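Local coordinates for putative ABC transporter, periplasmic binding protein, amino acid (Neisseria gonorrhoeae, PDB 2YLN) that probably acts as the periplasmic receptor of an ABC importer, binding L-cystine and closing round its amino acid ligand, at residues S48-E51 with R52-K56; T66-P69 with F70-D74; L196-E200 with Q201-D205. The protein carries 1 engineered substitution. All blocks are in the same frame, centred on the assembly; numbering follows the deposited sequence. Where two conformers were deposited one is given.

Contact 1: S48-E51 with R52-K56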
# COMPACT_ATOMS: atom_id res chain seq x y z
N SER A 48 9.12 18.20 16.44
CA SER A 48 9.27 16.81 16.10
C SER A 48 7.89 16.13 16.06
O SER A 48 6.88 16.62 16.60
CB SER A 48 10.12 16.08 17.11
OG SER A 48 9.43 16.04 18.36
N LEU A 49 7.87 14.95 15.47
CA LEU A 49 6.63 14.23 15.38
C LEU A 49 6.10 13.88 16.76
O LEU A 49 4.93 14.02 16.99
CB LEU A 49 6.91 12.99 14.52
CG LEU A 49 5.73 12.09 14.28
CD1 LEU A 49 4.52 12.80 13.68
CD2 LEU A 49 6.17 10.96 13.35
N ILE A 50 6.96 13.43 17.66
CA ILE A 50 6.46 13.09 19.01
C ILE A 50 5.99 14.32 19.71
O ILE A 50 5.03 14.26 20.44
CB ILE A 50 7.48 12.28 19.82
CG1 ILE A 50 6.90 11.77 21.13
CG2 ILE A 50 8.76 13.11 20.14
CD1 ILE A 50 5.72 10.85 20.99
N GLU A 51 6.67 15.47 19.56
CA GLU A 51 6.17 16.69 20.17
C GLU A 51 4.74 16.93 19.71
O GLU A 51 3.87 17.34 20.47
CB GLU A 51 7.07 17.89 19.82
CG GLU A 51 6.62 19.23 20.41
CD GLU A 51 7.39 20.42 19.95
OE1 GLU A 51 8.47 20.29 19.35
OE2 GLU A 51 6.90 21.57 20.20
N ARG A 52 4.50 16.83 18.39
CA ARG A 52 3.15 17.09 17.87
C ARG A 52 2.15 16.05 18.27
O ARG A 52 0.94 16.37 18.45
CB ARG A 52 3.19 17.27 16.33
CG ARG A 52 3.83 18.65 16.00
CD ARG A 52 4.01 18.89 14.52
NE ARG A 52 5.20 18.14 14.01
CZ ARG A 52 5.21 17.18 13.09
NH1 ARG A 52 4.08 16.76 12.60
NH2 ARG A 52 6.34 16.66 12.65
N ILE A 53 2.56 14.81 18.44
CA ILE A 53 1.63 13.83 18.95
C ILE A 53 1.31 14.17 20.42
O ILE A 53 0.18 14.15 20.80
CB ILE A 53 2.16 12.36 18.77
CG1 ILE A 53 2.24 12.04 17.25
CG2 ILE A 53 1.35 11.34 19.61
CD1 ILE A 53 3.05 10.76 16.93
N ASN A 54 2.32 14.32 21.23
CA ASN A 54 2.07 14.49 22.70
C ASN A 54 1.36 15.81 22.97
O ASN A 54 0.54 15.86 23.86
CB ASN A 54 3.35 14.39 23.46
CG ASN A 54 3.83 12.94 23.59
OD1 ASN A 54 3.04 12.04 23.40
ND2 ASN A 54 5.05 12.81 23.94
N ASN A 55 1.58 16.83 22.11
CA ASN A 55 1.07 18.19 22.34
C ASN A 55 -0.14 18.49 21.50
O ASN A 55 -0.61 19.61 21.54
CB ASN A 55 2.22 19.27 22.24
CG ASN A 55 3.20 19.13 23.39
OD1 ASN A 55 2.90 19.61 24.50
ND2 ASN A 55 4.33 18.45 23.15
N LYS A 56 -0.59 17.53 20.73
CA LYS A 56 -1.88 17.60 20.02
C LYS A 56 -1.84 18.66 18.91
O LYS A 56 -2.67 19.55 18.81
CB LYS A 56 -3.05 17.83 20.94
CG LYS A 56 -2.96 16.93 22.15
CD LYS A 56 -2.94 15.41 21.83
CE LYS A 56 -2.85 14.62 23.11
NZ LYS A 56 -2.48 13.31 22.81
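Arg52 folds its side chain back along the first turn of the helix and crosses Leu49 at about a right angle. A bend at chi3 (-78°) turns the guanidinium over the start of the helix, with Leu49 CA above one of its faces and Arg52 NH2 3.6 Å from Leu49 N. Leu49 CD1 lies 4.1 Å from Arg52 NH1, which makes a salt bridge to Asp118 and also reaches Thr58 O. Leu49 thus packs against the arginine on one flank, while on another its CG meets Ile53 CD1 at 4.0 Å. The turn is N-capped by Ser48, whose OG accepts from Glu51 N at 3.1 Å; Ser48 O accepts the first helical backbone bond here, from Arg52 N. At the other end, Lys56 leaves the helix with positive phi in a Schellman motif. Glu51 runs extended. Glu51 O accepts twice, from Asn55 N at 2.9 Å and, less certainly since Asn55 has two conformers, from Asn55 ND2, which comes in the carbonyl plane on a lone pair. One turn apart, Ile50 and Asn54 meet where Asn54 ND2 lies 3.5 Å from Ile50 CG1, both side chains touching helix 249-264.

Contact 2: T66-P69 with F70-D74. With CYS (cysteine), chain C.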
# COMPACT_ATOMS: atom_id res chain seq x y z
N THR A 66 -5.30 6.97 -5.33
CA THR A 66 -5.57 6.42 -6.66
C THR A 66 -5.44 4.91 -6.67
O THR A 66 -5.14 4.28 -7.71
CB THR A 66 -4.65 7.04 -7.67
OG1 THR A 66 -3.30 6.75 -7.28
CG2 THR A 66 -4.81 8.56 -7.78
N TYR A 67 -5.68 4.24 -5.52
CA TYR A 67 -5.38 2.81 -5.33
C TYR A 67 -6.49 2.15 -4.53
O TYR A 67 -6.30 1.88 -3.32
CB TYR A 67 -4.02 2.65 -4.72
CG TYR A 67 -3.48 1.26 -4.55
CD1 TYR A 67 -3.62 0.27 -5.51
CD2 TYR A 67 -2.74 0.96 -3.43
CE1 TYR A 67 -3.03 -0.95 -5.39
CE2 TYR A 67 -2.10 -0.28 -3.29
CZ TYR A 67 -2.22 -1.22 -4.32
OH TYR A 67 -1.52 -2.41 -4.17
N ALA A 68 -7.62 1.88 -5.14
CA ALA A 68 -8.73 1.21 -4.48
C ALA A 68 -8.32 -0.23 -4.18
O ALA A 68 -7.65 -0.86 -4.98
CB ALA A 68 -9.97 1.28 -5.28
N PRO A 69 -8.77 -0.82 -3.05
CA PRO A 69 -9.67 -0.27 -2.03
C PRO A 69 -8.92 0.31 -0.82
O PRO A 69 -9.49 0.48 0.25
CB PRO A 69 -10.50 -1.49 -1.63
CG PRO A 69 -9.48 -2.56 -1.66
CD PRO A 69 -8.62 -2.26 -2.86
N PHE A 70 -7.64 0.62 -1.00
CA PHE A 70 -6.75 1.05 0.09
C PHE A 70 -6.77 2.56 0.30
O PHE A 70 -6.65 3.01 1.46
CB PHE A 70 -5.32 0.55 -0.18
CG PHE A 70 -5.22 -0.93 -0.22
CD1 PHE A 70 -5.43 -1.73 0.91
CD2 PHE A 70 -4.87 -1.65 -1.36
CE1 PHE A 70 -5.27 -3.08 0.89
CE2 PHE A 70 -4.68 -3.03 -1.36
CZ PHE A 70 -4.86 -3.75 -0.22
N THR A 71 -6.74 3.35 -0.78
CA THR A 71 -6.57 4.79 -0.67
C THR A 71 -7.08 5.34 -2.01
O THR A 71 -6.40 5.20 -3.04
CB THR A 71 -5.12 5.14 -0.38
OG1 THR A 71 -4.98 6.57 -0.55
CG2 THR A 71 -4.09 4.46 -1.20
N TYR A 72 -8.30 5.88 -1.98
CA TYR A 72 -8.96 6.26 -3.24
C TYR A 72 -10.04 7.26 -2.97
O TYR A 72 -10.39 7.50 -1.83
CB TYR A 72 -9.55 4.97 -3.93
CG TYR A 72 -10.73 4.34 -3.25
CD1 TYR A 72 -10.54 3.50 -2.18
CD2 TYR A 72 -11.99 4.63 -3.64
CE1 TYR A 72 -11.62 2.91 -1.55
CE2 TYR A 72 -13.09 4.09 -2.98
CZ TYR A 72 -12.90 3.26 -1.90
OH TYR A 72 -13.98 2.65 -1.24
N HIS A 73 -10.59 7.85 -4.03
CA HIS A 73 -11.72 8.73 -3.88
C HIS A 73 -12.99 8.05 -4.26
O HIS A 73 -13.08 7.41 -5.29
CB HIS A 73 -11.55 10.00 -4.74
CG HIS A 73 -10.47 10.90 -4.24
ND1 HIS A 73 -10.69 12.02 -3.45
CD2 HIS A 73 -9.15 10.78 -4.32
CE1 HIS A 73 -9.52 12.53 -3.10
NE2 HIS A 73 -8.57 11.84 -3.68
N ASP A 74 -14.00 8.22 -3.42
CA ASP A 74 -15.29 7.63 -3.67
C ASP A 74 -16.09 8.46 -4.68
O ASP A 74 -15.55 9.44 -5.25
CB ASP A 74 -16.06 7.39 -2.39
CG ASP A 74 -16.61 8.63 -1.75
OD1 ASP A 74 -16.69 9.69 -2.39
OD2 ASP A 74 -17.03 8.45 -0.57
N CYS C . -0.62 1.55 -6.02
CA CYS C . 0.73 1.54 -6.65
C CYS C . 0.78 0.36 -7.64
O CYS C . -0.27 -0.32 -7.78
CB CYS C . 1.79 1.37 -5.59
SG CYS C . 1.65 -0.27 -4.75
OXT CYS C . 1.84 0.21 -8.21
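Tyr67, with its ring swung away from its own backbone N (chi1 -175°), and Phe70, whose CG stands beside the backbone N instead (chi1 -63°), send their side chains the same way, one alongside the other. Phe70 CD2 comes over one face of the tyrosine ring, toward its rim and 3.6 Å from Tyr67 CE2; the planes are inclined by 45°, an oblique pairing. The opposite face of Tyr67 receives the amino group of a bound cysteine, whose N sits over the ring centre and 3.2 Å from Tyr67 CG, a placing that would suit a protonated amine facing the pi electrons. The ring is thus flanked by Phe70 and the ligand, in a pocket where Glu64, Ser170 and Asn209 also bond the cysteine. Thr71 CG2 lies at the ring's edge, near its plane, and meets Tyr67 CB; Tyr67 OH is hydrogen-bonded to Asn209. Behind the rings the chain makes a tight hairpin. Tyr67 N donates to Thr71 O at 2.8 Å. Tyr67 O accepts two bonds in return: Phe70 N arrives in the carbonyl plane on a lone pair, whereas Thr71 N, 3.0 Å from that oxygen, stands above the plane. With Phe70 and Thr71 both facing Tyr67, this is a classic beta bulge. The turn contains a cis peptide before Pro69, whose CD sits over the rim of one face of the Phe70 ring. Away from the ligand, Ala68 CB makes a CH-pi contact over the Tyr72 ring, 4.1 Å from its centroid. Phe70 also meets Phe276. Helix 211-220 touches Tyr67 and Phe70 through Ala213, and Ala68 and Pro69 through Asp216, so the hairpin packs against that helix, while strand 79-80 extends its small antiparallel sheet.

Contact 3: L196-E200 with Q201-D205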
# COMPACT_ATOMS: atom_id res chain seq x y z
N LEU A 196 -3.21 -2.65 -15.54
CA LEU A 196 -4.24 -3.55 -16.05
C LEU A 196 -4.74 -3.05 -17.41
O LEU A 196 -4.98 -3.86 -18.30
CB LEU A 196 -5.35 -3.76 -15.04
CG LEU A 196 -4.85 -4.43 -13.75
CD1 LEU A 196 -5.98 -4.52 -12.76
CD2 LEU A 196 -4.28 -5.82 -14.01
N THR A 197 -4.90 -1.75 -17.61
CA THR A 197 -5.21 -1.21 -18.93
C THR A 197 -4.21 -1.72 -19.96
O THR A 197 -4.58 -2.18 -21.05
CB THR A 197 -5.24 0.30 -18.91
OG1 THR A 197 -6.35 0.66 -18.10
CG2 THR A 197 -5.39 0.88 -20.34
N LEU A 198 -2.93 -1.63 -19.65
CA LEU A 198 -1.94 -2.05 -20.62
C LEU A 198 -2.13 -3.52 -20.95
O LEU A 198 -2.16 -3.91 -22.13
CB LEU A 198 -0.51 -1.79 -20.14
CG LEU A 198 -0.04 -0.35 -20.06
CD1 LEU A 198 -0.42 0.43 -21.29
CD2 LEU A 198 -0.55 0.39 -18.87
N ILE A 199 -2.33 -4.37 -19.94
CA ILE A 199 -2.50 -5.80 -20.25
C ILE A 199 -3.74 -6.08 -21.03
O ILE A 199 -3.73 -6.83 -22.00
CB ILE A 199 -2.47 -6.60 -18.92
CG1 ILE A 199 -1.14 -6.40 -18.19
CG2 ILE A 199 -2.72 -8.09 -19.21
CD1 ILE A 199 -1.15 -6.97 -16.75
N GLU A 200 -4.83 -5.39 -20.69
CA GLU A 200 -6.05 -5.51 -21.44
C GLU A 200 -5.90 -5.16 -22.89
O GLU A 200 -6.56 -5.76 -23.79
CB GLU A 200 -7.18 -4.65 -20.81
CG GLU A 200 -7.60 -5.09 -19.45
CD GLU A 200 -8.08 -4.06 -18.50
OE1 GLU A 200 -8.28 -2.90 -18.87
OE2 GLU A 200 -8.31 -4.50 -17.31
N GLN A 201 -5.10 -4.16 -23.17
CA GLN A 201 -4.85 -3.65 -24.50
C GLN A 201 -3.71 -4.37 -25.23
O GLN A 201 -3.38 -3.99 -26.34
CB GLN A 201 -4.62 -2.13 -24.41
CG GLN A 201 -5.83 -1.38 -24.04
CD GLN A 201 -5.62 0.10 -23.85
OE1 GLN A 201 -4.48 0.53 -23.69
NE2 GLN A 201 -6.73 0.90 -23.90
N LYS A 202 -3.13 -5.36 -24.58
CA LYS A 202 -2.00 -6.15 -25.12
C LYS A 202 -0.79 -5.25 -25.40
O LYS A 202 0.08 -5.55 -26.21
CB LYS A 202 -2.46 -7.04 -26.31
CG LYS A 202 -3.64 -7.97 -25.93
CD LYS A 202 -4.11 -8.85 -27.12
CE LYS A 202 -5.25 -9.77 -26.74
NZ LYS A 202 -5.65 -10.70 -27.88
N ARG A 203 -0.62 -4.21 -24.57
CA ARG A 203 0.53 -3.32 -24.56
C ARG A 203 1.56 -3.72 -23.51
O ARG A 203 2.66 -3.18 -23.49
CB ARG A 203 0.10 -1.86 -24.41
CG ARG A 203 -0.82 -1.38 -25.58
CD ARG A 203 -0.96 0.09 -25.61
NE ARG A 203 -1.70 0.56 -24.55
CZ ARG A 203 -1.40 1.69 -23.86
NH1 ARG A 203 -0.22 2.25 -23.86
NH2 ARG A 203 -2.25 2.10 -22.97
N ALA A 204 1.19 -4.55 -22.57
CA ALA A 204 2.09 -5.24 -21.67
C ALA A 204 1.56 -6.63 -21.43
O ALA A 204 0.37 -6.87 -21.75
CB ALA A 204 2.22 -4.50 -20.37
N ASP A 205 2.31 -7.54 -20.86
CA ASP A 205 1.79 -8.92 -20.73
C ASP A 205 1.52 -9.35 -19.29
O ASP A 205 0.82 -10.33 -19.09
CB ASP A 205 2.78 -9.91 -21.38
CG ASP A 205 2.87 -9.75 -22.88
OD1 ASP A 205 1.85 -9.36 -23.47
OD2 ASP A 205 3.91 -10.11 -23.44
O HOH W 1 -1.66 -8.73 -22.65
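Leu198 and Ile199 pack against Ala204 on the close side of this helix end, where the chain curls back over the last turn of 192-200. Leu198 CB meets Ala204 CB at 3.9 Å, and Ile199 CA lies 3.4 Å from Ala204 O in a nearly straight CA-H...O contact. Leu198 O receives Arg203 N at 2.9 Å, with a weak further bond from Ala204 N, while Lys202 N reaches Ile199 O at 3.0 Å from well above the carbonyl plane. With Lys202 at positive phi, the bonds from Arg203 N and Lys202 N make a Schellman motif that ends the helix. A water donates to both Ile199 O and Ala204 O, bridging the two carbonyls. The outer side is looser and made of long polar chains. Gln201 lies beside Thr197, their closest side-chain atoms being Thr197 CG2 and Gln201 OE1, 3.5 Å apart. Gln201 OE1, in the guanidinium plane, is gripped side-on by Arg203 NE and by Arg203 NH2 at 2.8 Å; a bend at chi3 (-69°) turns the arginine back to it. How closely Leu198 CD1 approaches that guanidinium is doubtful, since the leucine has two conformers. Inward, Ile199 rests on strands 142-151, 206-210 and 226-231, Glu200 bonds to Tyr217 of helix 211-220, and the loop leads directly into strand 206-210.

From the N terminus the three contacts follow one another in series, none nested or crossing, and each lies within one continuous run of chain: a helix and its ends, a hairpin, and a helix end with the loop after it. Contact 1 shapes the first helix, set against helix 249-264 and leading into strand 58-63. Contact 2 closes the hairpin just beyond that strand, its centre about 28 Å from that of contact 1, and brings Tyr67 to the ligand. Contact 3 closes helix 192-200 before strand 206-210, which supplies Asn209 to the pocket. It lies on the opposite side of the chain's centre from contact 1, with centres about 46 Å apart, whereas its nearest atoms come within about 9 Å of contact 2.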